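Local coordinates for flagellar pocket-related cytoskeletal protein (Trypanosoma brucei, PDB 6SJQ) that belongs to the cytoskeleton around the trypanosome flagellar pocket and, through this N-terminal ubiquitin-fold domain with its long structured loop, probably binds partner proteins, at residues V19-S24 with S43-L48; L23-P26 with S32-T35; P55-H60 with E97-S102; I64-E69 with E80-D85. All blocks are in the same frame, centred on the assembly; numbering follows the deposited sequence. Where two conformers were deposited one is given.

From the N terminus, strand 17-25 runs into helix 31-49, and contacts 1 and 2 both fold that helix back on the strand. Contact 2 closes the short connection between them; contact 1, about 13 Å away between centres, starts from the same strand and reaches the later part of the helix. After the helix the chain enters the loop holding 55-60, and contact 3 closes a long excursion by joining it to the loop 97-102 beyond strand 87-92. Contact 4 is nested inside that excursion, closing the link from strand 63-68 towards strand 87-92. Ile46 packs on His57 between contacts 1 and 3, and Leu34 on Ile64 between contacts 2 and 4.

Contact 1 (V19-S24 with S43-L48); sequences VNFELS and SNEISL
Phe21 points the rim of its ring at the side chain of Glu45, and this is the tightly packed part of the contact. CZ is the atom that meets the acid, 3.5 Å from Glu45 OE1, which lies at the ring edge close to its plane. Glu45 CB meets that edge directly, in plane and 4.0 Å from Phe21 CE2, while the bend in the glutamate chain (chi2 76°) brings the carboxylate back to CZ, turned 76° from the ring. An oxygen at the rim of a phenyl ring is probably mildly favourable, although no hydrogen bond crosses here.

The looser side is at Val19, itself partly exposed. Its CG1 methyl is 3.8 Å from Glu45 OE2, the two side chains approaching from opposite directions. That oxygen has a stronger partner in Arg49, one turn further along the helix, and the salt bridge probably steadies the carboxylate.

Here the later half of helix 31-49 packs on strand 17-25 of the ubiquitin-fold sheet. Val19 also packs on Phe42 and Phe21 on Ala41 of that helix, while both residues are hydrogen-bonded through their backbones to the neighbouring strand 6-14.

Contact 2 (L23-P26 with S32-T35); sequences LSFP and SELT
Glu33 and Leu34 of helix 31-49 receive the ring of Phe25, which leans from the end of strand 17-25 towards the first turns of the helix. Glu33 comes first along the helix. Its backbone N is hydrogen-bonded to Ser30 OG just ahead of this segment, and its side chain reaches towards the strand, CG anti to the backbone N (chi1 176°) and the remainder of the chain extended. It slides past the phenyl group in the opposite direction, placing OE2 3.5 Å from Phe25 CD2, with the carboxylate plane perpendicular to the ring; OE1 is hydrogen-bonded to a residue close by in the chain. The methylene part follows the same flank, CG lying 4.2 Å from Phe25 CE2. The partly exposed Glu33 thus borders the ring of buried Phe25.

Leu34 comes next and carries the apolar part. One branch does the touching: CD2 is 3.9 Å from Phe25 CZ, set obliquely to the ring, and the same methyl lies 4.4 Å from Leu23 CD1. Leu23 and Phe25, two residues apart on the strand, thus converge on a single leucine methyl. The other branch of Leu34 turns to Ile64 of strand 63-68. Thr35 directs its CB away from strand 17-25; its hydroxyl is hydrogen-bonded to Ile31 O within the helix, and its side chain meets Ile64 and Ser61.

Leu23 and Phe25 are strand residues facing a helix that follows the first hairpin (6-14, 17-25) and packs across one face of the mixed sheet, as in the ubiquitin beta-grasp fold.

Contact 3 (P55-H60 with E97-S102); sequences PSHKFH and EWHKES
His57 and Trp98 stack face to face. The imidazole lies over the six-membered ring of the indole with centroids 4.2 Å apart and planes at 21°, and Trp98 CE3 sits above the centre of the imidazole, 3.5 Å from His57 CE1.

Hydrogen bonds fix the rotation of that imidazole. On one side His57 ND1 donates to Pro55 O at 2.9 Å, nearly straight at 170°, with the acceptor close to the ring plane. On the other, His57 NE2 and His99 NE2 are 2.8 Å apart and hydrogen-bonded, either nitrogen being a possible donor; the two rings meet rim to rim. The torsion chi1 of 61° holds CG of His57 between the backbone N and the carbonyl carbon, swinging the ring towards the 97-102 loop.

Apolar contact is added by Pro55, whose CD reaches 3.7 Å from Trp98 CZ2.

Further in, His99 ND1 is hydrogen-bonded to Phe15 N, and both histidines pack on Ile46. His57, Trp98 and His99 form an aromatic cluster joining the loop after helix 31-49 to that after strand 87-92. Gripped at both nitrogens, with the indole over one face, His57 should keep a fixed orientation, its two loops joined by directional bonds as well as by stacking.

Contact 4 (I64-E69 with E80-D85); sequences IKMYDE and EDQLTD
Strand 63-68 belongs to the mixed sheet of the ubiquitin fold, and here it meets the irregular connection that leads from strand 73-76 to strand 87-92. Met66 makes the main contact. Its CG is anti to the backbone N (chi1 180°), the chain runs straight out to the sulfur and only the terminal methyl bends aside. Both ends lie against the Gln82 carbonyl oxygen, SD 3.4 Å and CE 3.5 Å from Gln82 O, and CE also touches the side chain at Gln82 CB (3.9 Å). Leu83 adds a more distant apolar touch, its CD2 branch 4.4 Å from Met66 SD, and both residues also pack on Leu89 of strand 87-92.

At the polar margin a water accepts a hydrogen bond from Gln82 NE2 at 3.1 Å; its link to Asp68 OD2 is doubtful, being too short at 2.4 Å. Bonds from Gln82 OE1 to Ile78 N and Arg79 N, and from NE2 to Asp76 O, tie the amide to the end of strand 73-76 and the residues after it, which should limit its rotation.

The connection returns the chain from edge strand 73-76 to strand 87-92, which lies between 6-14 and 63-68; the resulting strand order, 2-1-5-3-4, is that of the ubiquitin beta-grasp.

Contact 1 (V19-S24 with S43-L48)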
loop_
_atom_site.group_PDB
_atom_site.type_symbol
_atom_site.label_atom_id
_atom_site.label_comp_id
_atom_site.label_asym_id
_atom_site.label_seq_id
_atom_site.Cartn_x
_atom_site.Cartn_y
_atom_site.Cartn_z
ATOM N N VAL A 19 7.008 0.502 4.126
ATOM C CA VAL A 19 7.085 -0.686 3.285
ATOM C C VAL A 19 6.597 -0.305 1.902
ATOM O O VAL A 19 5.829 0.640 1.738
ATOM C CB VAL A 19 6.278 -1.873 3.845
ATOM C CG1 VAL A 19 6.762 -2.238 5.256
ATOM C CG2 VAL A 19 4.802 -1.559 3.859
ATOM N N ASN A 20 7.099 -0.997 0.884
ATOM C CA ASN A 20 6.699 -0.705 -0.489
ATOM C C ASN A 20 6.577 -2.022 -1.215
ATOM O O ASN A 20 7.562 -2.766 -1.317
ATOM C CB ASN A 20 7.737 0.165 -1.196
ATOM C CG ASN A 20 7.207 0.767 -2.486
ATOM O OD1 ASN A 20 5.994 0.872 -2.668
ATOM N ND2 ASN A 20 8.115 1.200 -3.379
ATOM N N PHE A 21 5.370 -2.318 -1.711
ATOM C CA PHE A 21 5.099 -3.561 -2.429
ATOM C C PHE A 21 4.784 -3.363 -3.909
ATOM O O PHE A 21 4.035 -2.444 -4.300
ATOM C CB PHE A 21 3.919 -4.302 -1.775
ATOM C CG PHE A 21 4.213 -4.820 -0.395
ATOM C CD1 PHE A 21 5.437 -5.408 -0.104
ATOM C CD2 PHE A 21 3.253 -4.738 0.611
ATOM C CE1 PHE A 21 5.701 -5.897 1.163
ATOM C CE2 PHE A 21 3.509 -5.214 1.881
ATOM C CZ PHE A 21 4.736 -5.813 2.156
ATOM N N GLU A 22 5.350 -4.242 -4.734
ATOM C CA GLU A 22 5.000 -4.297 -6.156
ATOM C C GLU A 22 3.774 -5.183 -6.315
ATOM O O GLU A 22 3.834 -6.383 -6.019
ATOM C CB GLU A 22 6.180 -4.901 -6.919
ATOM C CG GLU A 22 6.085 -4.824 -8.415
ATOM C CD GLU A 22 7.317 -5.436 -9.054
ATOM O OE1 GLU A 22 8.369 -4.761 -9.083
ATOM O OE2 GLU A 22 7.238 -6.602 -9.487
ATOM N N LEU A 23 2.645 -4.611 -6.741
ATOM C CA LEU A 23 1.432 -5.402 -6.950
ATOM C C LEU A 23 1.248 -5.572 -8.445
ATOM O O LEU A 23 1.480 -4.633 -9.214
ATOM C CB LEU A 23 0.221 -4.689 -6.333
ATOM C CG LEU A 23 0.287 -4.421 -4.823
ATOM C CD1 LEU A 23 -1.075 -3.922 -4.348
ATOM C CD2 LEU A 23 0.664 -5.696 -4.064
ATOM N N SER A 24 0.877 -6.774 -8.877
ATOM C CA SER A 24 0.728 -7.089 -10.300
ATOM C C SER A 24 -0.740 -7.333 -10.649
ATOM O O SER A 24 -1.470 -7.972 -9.881
ATOM C CB SER A 24 1.540 -8.341 -10.671
ATOM O OG SER A 24 2.933 -8.136 -10.502
ATOM N N SER A 43 -2.257 -6.256 5.216
ATOM C CA SER A 43 -2.779 -7.026 6.350
ATOM C C SER A 43 -1.869 -8.212 6.551
ATOM O O SER A 43 -1.565 -8.569 7.696
ATOM C CB SER A 43 -4.215 -7.494 6.143
ATOM O OG SER A 43 -5.126 -6.404 6.192
ATOM N N ASN A 44 -1.407 -8.804 5.450
ATOM C CA ASN A 44 -0.447 -9.906 5.545
ATOM C C ASN A 44 0.865 -9.459 6.160
ATOM O O ASN A 44 1.447 -10.185 6.972
ATOM C CB ASN A 44 -0.206 -10.576 4.196
ATOM C CG ASN A 44 -1.387 -11.422 3.763
ATOM O OD1 ASN A 44 -2.243 -11.777 4.590
ATOM N ND2 ASN A 44 -1.448 -11.753 2.469
ATOM N N GLU A 45 1.323 -8.261 5.793
ATOM C CA GLU A 45 2.536 -7.696 6.386
ATOM C C GLU A 45 2.355 -7.439 7.885
ATOM O O GLU A 45 3.228 -7.794 8.678
ATOM C CB GLU A 45 2.960 -6.422 5.632
ATOM C CG GLU A 45 4.235 -5.767 6.160
ATOM C CD GLU A 45 5.504 -6.481 5.750
ATOM O OE1 GLU A 45 5.436 -7.543 5.090
ATOM O OE2 GLU A 45 6.595 -5.969 6.078
ATOM N N ILE A 46 1.235 -6.830 8.284
ATOM C CA ILE A 46 0.936 -6.677 9.710
ATOM C C ILE A 46 0.989 -8.004 10.474
ATOM O O ILE A 46 1.622 -8.077 11.536
ATOM C CB ILE A 46 -0.432 -6.008 9.960
ATOM C CG1 ILE A 46 -0.379 -4.541 9.518
ATOM C CG2 ILE A 46 -0.849 -6.126 11.451
ATOM C CD1 ILE A 46 -1.785 -3.882 9.483
ATOM N N SER A 47 0.353 -9.046 9.935
ATOM C CA SER A 47 0.321 -10.346 10.615
ATOM C C SER A 47 1.726 -10.900 10.816
ATOM O O SER A 47 2.045 -11.439 11.896
ATOM C CB SER A 47 -0.505 -11.355 9.825
ATOM O OG SER A 47 -0.989 -12.355 10.702
ATOM N N LEU A 48 2.549 -10.772 9.785
ATOM C CA LEU A 48 3.930 -11.242 9.810
ATOM C C LEU A 48 4.769 -10.471 10.829
ATOM O O LEU A 48 5.561 -11.068 11.570
ATOM C CB LEU A 48 4.552 -11.046 8.426
ATOM C CG LEU A 48 6.050 -11.332 8.410
ATOM C CD1 LEU A 48 6.317 -12.805 8.719
ATOM C CD2 LEU A 48 6.632 -10.945 7.086
#

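Contact 2 (L23-P26 with S32-T35)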
loop_
_atom_site.group_PDB
_atom_site.type_symbol
_atom_site.label_atom_id
_atom_site.label_comp_id
_atom_site.label_asym_id
_atom_site.label_seq_id
_atom_site.Cartn_x
_atom_site.Cartn_y
_atom_site.Cartn_z
ATOM N N LEU A 23 2.645 -4.611 -6.741
ATOM C CA LEU A 23 1.432 -5.402 -6.950
ATOM C C LEU A 23 1.248 -5.572 -8.445
ATOM O O LEU A 23 1.480 -4.633 -9.214
ATOM C CB LEU A 23 0.221 -4.689 -6.333
ATOM C CG LEU A 23 0.287 -4.421 -4.823
ATOM C CD1 LEU A 23 -1.075 -3.922 -4.348
ATOM C CD2 LEU A 23 0.664 -5.696 -4.064
ATOM N N SER A 24 0.877 -6.774 -8.877
ATOM C CA SER A 24 0.728 -7.089 -10.300
ATOM C C SER A 24 -0.740 -7.333 -10.649
ATOM O O SER A 24 -1.470 -7.972 -9.881
ATOM C CB SER A 24 1.540 -8.341 -10.671
ATOM O OG SER A 24 2.933 -8.136 -10.502
ATOM N N PHE A 25 -1.178 -6.822 -11.799
ATOM C CA PHE A 25 -2.543 -7.043 -12.267
ATOM C C PHE A 25 -2.515 -7.369 -13.762
ATOM O O PHE A 25 -1.574 -6.988 -14.461
ATOM C CB PHE A 25 -3.406 -5.799 -12.039
ATOM C CG PHE A 25 -3.397 -5.295 -10.620
ATOM C CD1 PHE A 25 -2.411 -4.411 -10.187
ATOM C CD2 PHE A 25 -4.346 -5.740 -9.711
ATOM C CE1 PHE A 25 -2.380 -3.957 -8.869
ATOM C CE2 PHE A 25 -4.338 -5.284 -8.384
ATOM C CZ PHE A 25 -3.352 -4.388 -7.962
ATOM N N PRO A 26 -3.539 -8.073 -14.267
ATOM C CA PRO A 26 -3.590 -8.363 -15.713
ATOM C C PRO A 26 -3.690 -7.115 -16.601
ATOM O O PRO A 26 -3.239 -7.137 -17.743
ATOM C CB PRO A 26 -4.870 -9.196 -15.861
ATOM C CG PRO A 26 -5.060 -9.831 -14.522
ATOM C CD PRO A 26 -4.586 -8.798 -13.522
ATOM N N SER A 32 -11.266 0.002 -6.662
ATOM C CA SER A 32 -11.750 -1.023 -5.728
ATOM C C SER A 32 -10.866 -2.262 -5.731
ATOM O O SER A 32 -10.589 -2.820 -4.663
ATOM C CB SER A 32 -13.194 -1.425 -6.080
ATOM O OG SER A 32 -14.053 -0.298 -5.982
ATOM N N GLU A 33 -10.458 -2.704 -6.916
ATOM C CA GLU A 33 -9.593 -3.869 -7.087
ATOM C C GLU A 33 -8.218 -3.626 -6.452
ATOM O O GLU A 33 -7.702 -4.474 -5.708
ATOM C CB GLU A 33 -9.439 -4.152 -8.584
ATOM C CG GLU A 33 -8.488 -5.299 -8.950
ATOM C CD GLU A 33 -8.317 -5.415 -10.456
ATOM O OE1 GLU A 33 -8.915 -4.575 -11.169
ATOM O OE2 GLU A 33 -7.580 -6.314 -10.942
ATOM N N LEU A 34 -7.645 -2.466 -6.757
ATOM C CA LEU A 34 -6.365 -2.029 -6.194
ATOM C C LEU A 34 -6.457 -1.972 -4.672
ATOM O O LEU A 34 -5.564 -2.456 -3.962
ATOM C CB LEU A 34 -5.988 -0.649 -6.786
ATOM C CG LEU A 34 -4.706 0.081 -6.350
ATOM C CD1 LEU A 34 -4.853 0.827 -5.037
ATOM C CD2 LEU A 34 -3.559 -0.909 -6.285
ATOM N N THR A 35 -7.549 -1.409 -4.166
ATOM C CA THR A 35 -7.687 -1.223 -2.725
ATOM C C THR A 35 -7.746 -2.576 -2.013
ATOM O O THR A 35 -7.094 -2.779 -0.970
ATOM C CB THR A 35 -8.940 -0.404 -2.375
ATOM O OG1 THR A 35 -8.834 0.894 -2.952
ATOM C CG2 THR A 35 -9.046 -0.232 -0.863
#

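Contact 3 (P55-H60 with E97-S102)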
loop_
_atom_site.group_PDB
_atom_site.type_symbol
_atom_site.label_atom_id
_atom_site.label_comp_id
_atom_site.label_asym_id
_atom_site.label_seq_id
_atom_site.Cartn_x
_atom_site.Cartn_y
_atom_site.Cartn_z
ATOM N N PRO A 55 -2.201 -6.828 19.654
ATOM C CA PRO A 55 -3.340 -7.663 19.268
ATOM C C PRO A 55 -3.451 -7.735 17.754
ATOM O O PRO A 55 -3.060 -6.795 17.055
ATOM C CB PRO A 55 -4.549 -6.894 19.817
ATOM C CG PRO A 55 -3.991 -5.867 20.761
ATOM C CD PRO A 55 -2.630 -5.553 20.250
ATOM N N SER A 56 -3.993 -8.833 17.258
ATOM C CA SER A 56 -4.161 -9.033 15.828
ATOM C C SER A 56 -5.091 -7.976 15.228
ATOM O O SER A 56 -6.089 -7.589 15.830
ATOM C CB SER A 56 -4.718 -10.433 15.566
ATOM O OG SER A 56 -3.866 -11.425 16.108
ATOM N N HIS A 57 -4.762 -7.500 14.036
ATOM C CA HIS A 57 -5.612 -6.515 13.383
ATOM C C HIS A 57 -5.330 -6.462 11.878
ATOM O O HIS A 57 -4.353 -7.052 11.396
ATOM C CB HIS A 57 -5.425 -5.136 14.022
ATOM C CG HIS A 57 -4.026 -4.605 13.929
ATOM N ND1 HIS A 57 -3.043 -4.945 14.834
ATOM C CD2 HIS A 57 -3.450 -3.744 13.054
ATOM C CE1 HIS A 57 -1.916 -4.329 14.510
ATOM N NE2 HIS A 57 -2.139 -3.594 13.436
ATOM N N LYS A 58 -6.188 -5.761 11.146
ATOM C CA LYS A 58 -6.098 -5.707 9.690
ATOM C C LYS A 58 -5.660 -4.326 9.282
ATOM O O LYS A 58 -5.742 -3.381 10.077
ATOM C CB LYS A 58 -7.457 -6.007 9.052
ATOM C CG LYS A 58 -8.013 -7.393 9.354
ATOM C CD LYS A 58 -7.142 -8.488 8.757
ATOM C CE LYS A 58 -7.799 -9.862 8.949
ATOM N NZ LYS A 58 -7.145 -10.908 8.106
ATOM N N PHE A 59 -5.215 -4.186 8.037
ATOM C CA PHE A 59 -4.941 -2.863 7.485
ATOM C C PHE A 59 -6.242 -2.318 6.892
ATOM O O PHE A 59 -6.942 -3.023 6.150
ATOM C CB PHE A 59 -3.865 -2.983 6.404
ATOM C CG PHE A 59 -3.461 -1.667 5.782
ATOM C CD1 PHE A 59 -4.213 -1.094 4.772
ATOM C CD2 PHE A 59 -2.305 -1.015 6.209
ATOM C CE1 PHE A 59 -3.828 0.120 4.204
ATOM C CE2 PHE A 59 -1.911 0.182 5.632
ATOM C CZ PHE A 59 -2.684 0.758 4.638
ATOM N N HIS A 60 -6.580 -1.076 7.227
ATOM C CA HIS A 60 -7.763 -0.436 6.655
ATOM C C HIS A 60 -7.358 0.838 5.931
ATOM O O HIS A 60 -6.851 1.769 6.555
ATOM C CB HIS A 60 -8.752 -0.094 7.763
ATOM C CG HIS A 60 -9.185 -1.280 8.569
ATOM N ND1 HIS A 60 -10.042 -2.243 8.074
ATOM C CD2 HIS A 60 -8.882 -1.658 9.832
ATOM C CE1 HIS A 60 -10.249 -3.161 9.001
ATOM N NE2 HIS A 60 -9.560 -2.831 10.078
ATOM N N GLU A 97 -3.450 2.982 16.987
ATOM C CA GLU A 97 -2.397 2.907 18.007
ATOM C C GLU A 97 -1.018 2.475 17.520
ATOM O O GLU A 97 -0.009 2.727 18.186
ATOM C CB GLU A 97 -2.790 1.884 19.088
ATOM C CG GLU A 97 -4.183 2.015 19.690
ATOM C CD GLU A 97 -4.514 0.846 20.618
ATOM O OE1 GLU A 97 -3.670 0.496 21.476
ATOM O OE2 GLU A 97 -5.613 0.266 20.480
ATOM N N TRP A 98 -0.969 1.770 16.395
ATOM C CA TRP A 98 0.246 1.041 16.051
ATOM C C TRP A 98 0.973 1.570 14.848
ATOM O O TRP A 98 2.178 1.365 14.728
ATOM C CB TRP A 98 -0.071 -0.443 15.845
ATOM C CG TRP A 98 -0.798 -1.002 17.000
ATOM C CD1 TRP A 98 -0.309 -1.185 18.263
ATOM C CD2 TRP A 98 -2.155 -1.435 17.026
ATOM N NE1 TRP A 98 -1.280 -1.713 19.068
ATOM C CE2 TRP A 98 -2.430 -1.878 18.333
ATOM C CE3 TRP A 98 -3.175 -1.491 16.069
ATOM C CZ2 TRP A 98 -3.673 -2.380 18.708
ATOM C CZ3 TRP A 98 -4.405 -1.988 16.439
ATOM C CH2 TRP A 98 -4.647 -2.426 17.748
ATOM N N HIS A 99 0.252 2.247 13.959
ATOM C CA HIS A 99 0.824 2.651 12.683
ATOM C C HIS A 99 0.676 4.141 12.471
ATOM O O HIS A 99 -0.435 4.642 12.290
ATOM C CB HIS A 99 0.153 1.887 11.536
ATOM C CG HIS A 99 0.071 0.410 11.782
ATOM N ND1 HIS A 99 1.174 -0.407 11.747
ATOM C CD2 HIS A 99 -0.980 -0.379 12.114
ATOM C CE1 HIS A 99 0.811 -1.648 12.041
ATOM N NE2 HIS A 99 -0.488 -1.657 12.254
ATOM N N LYS A 100 1.799 4.849 12.500
ATOM C CA LYS A 100 1.764 6.287 12.298
ATOM C C LYS A 100 2.646 6.697 11.133
ATOM O O LYS A 100 3.618 6.008 10.790
ATOM C CB LYS A 100 2.130 7.048 13.580
ATOM C CG LYS A 100 3.162 6.371 14.469
ATOM C CD LYS A 100 2.500 5.581 15.593
ATOM C CE LYS A 100 3.531 5.160 16.650
ATOM N NZ LYS A 100 3.013 4.126 17.603
ATOM N N GLU A 101 2.276 7.810 10.512
ATOM C CA GLU A 101 2.977 8.315 9.350
ATOM C C GLU A 101 4.396 8.719 9.707
ATOM O O GLU A 101 4.671 9.158 10.827
ATOM C CB GLU A 101 2.220 9.501 8.745
ATOM C CG GLU A 101 0.864 9.136 8.142
ATOM C CD GLU A 101 -0.228 8.940 9.189
ATOM O OE1 GLU A 101 0.068 9.041 10.403
ATOM O OE2 GLU A 101 -1.388 8.680 8.799
ATOM N N SER A 102 5.302 8.531 8.754
ATOM C CA SER A 102 6.667 9.012 8.887
ATOM C C SER A 102 7.119 9.502 7.530
ATOM O O SER A 102 6.563 9.109 6.496
ATOM C CB SER A 102 7.600 7.897 9.330
ATOM O OG SER A 102 7.987 7.127 8.207
#

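Contact 4 (I64-E69 with E80-D85)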
loop_
_atom_site.group_PDB
_atom_site.type_symbol
_atom_site.label_atom_id
_atom_site.label_comp_id
_atom_site.label_asym_id
_atom_site.label_seq_id
_atom_site.Cartn_x
_atom_site.Cartn_y
_atom_site.Cartn_z
ATOM N N ILE A 64 -5.950 7.086 -0.496
ATOM C CA ILE A 64 -4.837 6.642 -1.314
ATOM C C ILE A 64 -4.372 7.845 -2.110
ATOM O O ILE A 64 -5.190 8.530 -2.728
ATOM C CB ILE A 64 -5.257 5.515 -2.279
ATOM C CG1 ILE A 64 -5.686 4.274 -1.477
ATOM C CG2 ILE A 64 -4.099 5.135 -3.182
ATOM C CD1 ILE A 64 -6.140 3.106 -2.344
ATOM N N LYS A 65 -3.070 8.116 -2.075
ATOM C CA LYS A 65 -2.489 9.118 -2.967
ATOM C C LYS A 65 -1.551 8.488 -3.986
ATOM O O LYS A 65 -0.956 7.447 -3.733
ATOM C CB LYS A 65 -1.718 10.157 -2.158
ATOM C CG LYS A 65 -2.599 10.992 -1.248
ATOM C CD LYS A 65 -1.833 12.178 -0.724
ATOM C CE LYS A 65 -2.684 12.997 0.216
ATOM N NZ LYS A 65 -1.890 14.176 0.668
ATOM N N MET A 66 -1.406 9.145 -5.136
ATOM C CA MET A 66 -0.488 8.713 -6.180
ATOM C C MET A 66 0.526 9.822 -6.385
ATOM O O MET A 66 0.168 11.003 -6.383
ATOM C CB MET A 66 -1.257 8.509 -7.501
ATOM C CG MET A 66 -0.373 8.049 -8.707
ATOM S SD MET A 66 -1.296 7.877 -10.305
ATOM C CE MET A 66 -1.574 9.593 -10.678
ATOM N N TYR A 67 1.795 9.473 -6.552
ATOM C CA TYR A 67 2.736 10.517 -6.930
ATOM C C TYR A 67 2.631 10.692 -8.440
ATOM O O TYR A 67 2.947 9.772 -9.212
ATOM C CB TYR A 67 4.164 10.195 -6.504
ATOM C CG TYR A 67 5.084 11.312 -6.909
ATOM C CD1 TYR A 67 5.108 12.494 -6.184
ATOM C CD2 TYR A 67 5.883 11.208 -8.034
ATOM C CE1 TYR A 67 5.910 13.534 -6.559
ATOM C CE2 TYR A 67 6.708 12.242 -8.413
ATOM C CZ TYR A 67 6.709 13.404 -7.662
ATOM O OH TYR A 67 7.504 14.466 -8.009
ATOM N N ASP A 68 2.171 11.871 -8.854
ATOM C CA ASP A 68 1.947 12.166 -10.270
ATOM C C ASP A 68 3.194 12.839 -10.845
ATOM O O ASP A 68 3.486 13.991 -10.517
ATOM C CB ASP A 68 0.717 13.083 -10.417
ATOM C CG ASP A 68 0.230 13.183 -11.858
ATOM O OD1 ASP A 68 1.075 13.248 -12.777
ATOM O OD2 ASP A 68 -1.000 13.163 -12.083
ATOM N N GLU A 69 3.922 12.139 -11.711
ATOM C CA GLU A 69 5.137 12.705 -12.275
ATOM C C GLU A 69 4.827 13.840 -13.229
ATOM O O GLU A 69 5.656 14.725 -13.397
ATOM C CB GLU A 69 5.967 11.640 -12.992
ATOM C CG GLU A 69 6.594 10.604 -12.096
ATOM C CD GLU A 69 7.528 9.690 -12.887
ATOM O OE1 GLU A 69 7.837 10.018 -14.053
ATOM O OE2 GLU A 69 7.959 8.658 -12.343
ATOM N N GLU A 80 -10.502 6.487 -12.397
ATOM C CA GLU A 80 -10.055 5.207 -12.919
ATOM C C GLU A 80 -9.104 5.344 -14.109
ATOM O O GLU A 80 -8.778 4.348 -14.754
ATOM C CB GLU A 80 -11.279 4.370 -13.306
ATOM C CG GLU A 80 -12.297 4.217 -12.176
ATOM C CD GLU A 80 -11.859 3.211 -11.141
ATOM O OE1 GLU A 80 -10.789 2.605 -11.330
ATOM O OE2 GLU A 80 -12.594 3.014 -10.150
ATOM N N ASP A 81 -8.657 6.571 -14.389
ATOM C CA ASP A 81 -7.704 6.832 -15.467
ATOM C C ASP A 81 -6.476 7.623 -14.988
ATOM O O ASP A 81 -5.805 8.303 -15.765
ATOM C CB ASP A 81 -8.406 7.585 -16.603
ATOM C CG ASP A 81 -9.071 8.861 -16.129
ATOM O OD1 ASP A 81 -8.821 9.292 -14.986
ATOM O OD2 ASP A 81 -9.850 9.450 -16.901
ATOM N N GLN A 82 -6.175 7.530 -13.703
ATOM C CA GLN A 82 -4.976 8.164 -13.150
ATOM C C GLN A 82 -3.772 7.217 -13.106
ATOM O O GLN A 82 -2.637 7.625 -13.378
ATOM C CB GLN A 82 -5.245 8.692 -11.735
ATOM C CG GLN A 82 -6.041 9.991 -11.658
ATOM C CD GLN A 82 -6.274 10.383 -10.221
ATOM O OE1 GLN A 82 -7.249 9.954 -9.604
ATOM N NE2 GLN A 82 -5.354 11.179 -9.662
ATOM N N LEU A 83 -4.015 5.956 -12.763
ATOM C CA LEU A 83 -2.918 4.980 -12.634
ATOM C C LEU A 83 -2.131 4.794 -13.935
ATOM O O LEU A 83 -2.712 4.680 -15.029
ATOM C CB LEU A 83 -3.465 3.619 -12.160
ATOM C CG LEU A 83 -4.093 3.579 -10.763
ATOM C CD1 LEU A 83 -4.708 2.195 -10.506
ATOM C CD2 LEU A 83 -3.071 3.924 -9.667
ATOM N N THR A 84 -0.804 4.800 -13.808
ATOM C CA THR A 84 0.093 4.457 -14.904
ATOM C C THR A 84 1.001 3.339 -14.449
ATOM O O THR A 84 1.188 3.128 -13.246
ATOM C CB THR A 84 0.938 5.661 -15.373
ATOM O OG1 THR A 84 1.683 6.197 -14.262
ATOM C CG2 THR A 84 0.039 6.740 -15.946
ATOM N N ASP A 85 1.573 2.608 -15.397
ATOM C CA ASP A 85 2.409 1.479 -15.042
ATOM C C ASP A 85 3.607 1.882 -14.186
ATOM O O ASP A 85 4.364 2.800 -14.524
ATOM C CB ASP A 85 2.909 0.721 -16.281
ATOM C CG ASP A 85 3.701 -0.533 -15.898
ATOM O OD1 ASP A 85 3.071 -1.551 -15.537
ATOM O OD2 ASP A 85 4.954 -0.497 -15.912
HETATM O O HOH W 1 -3.275 12.475 -11.530
#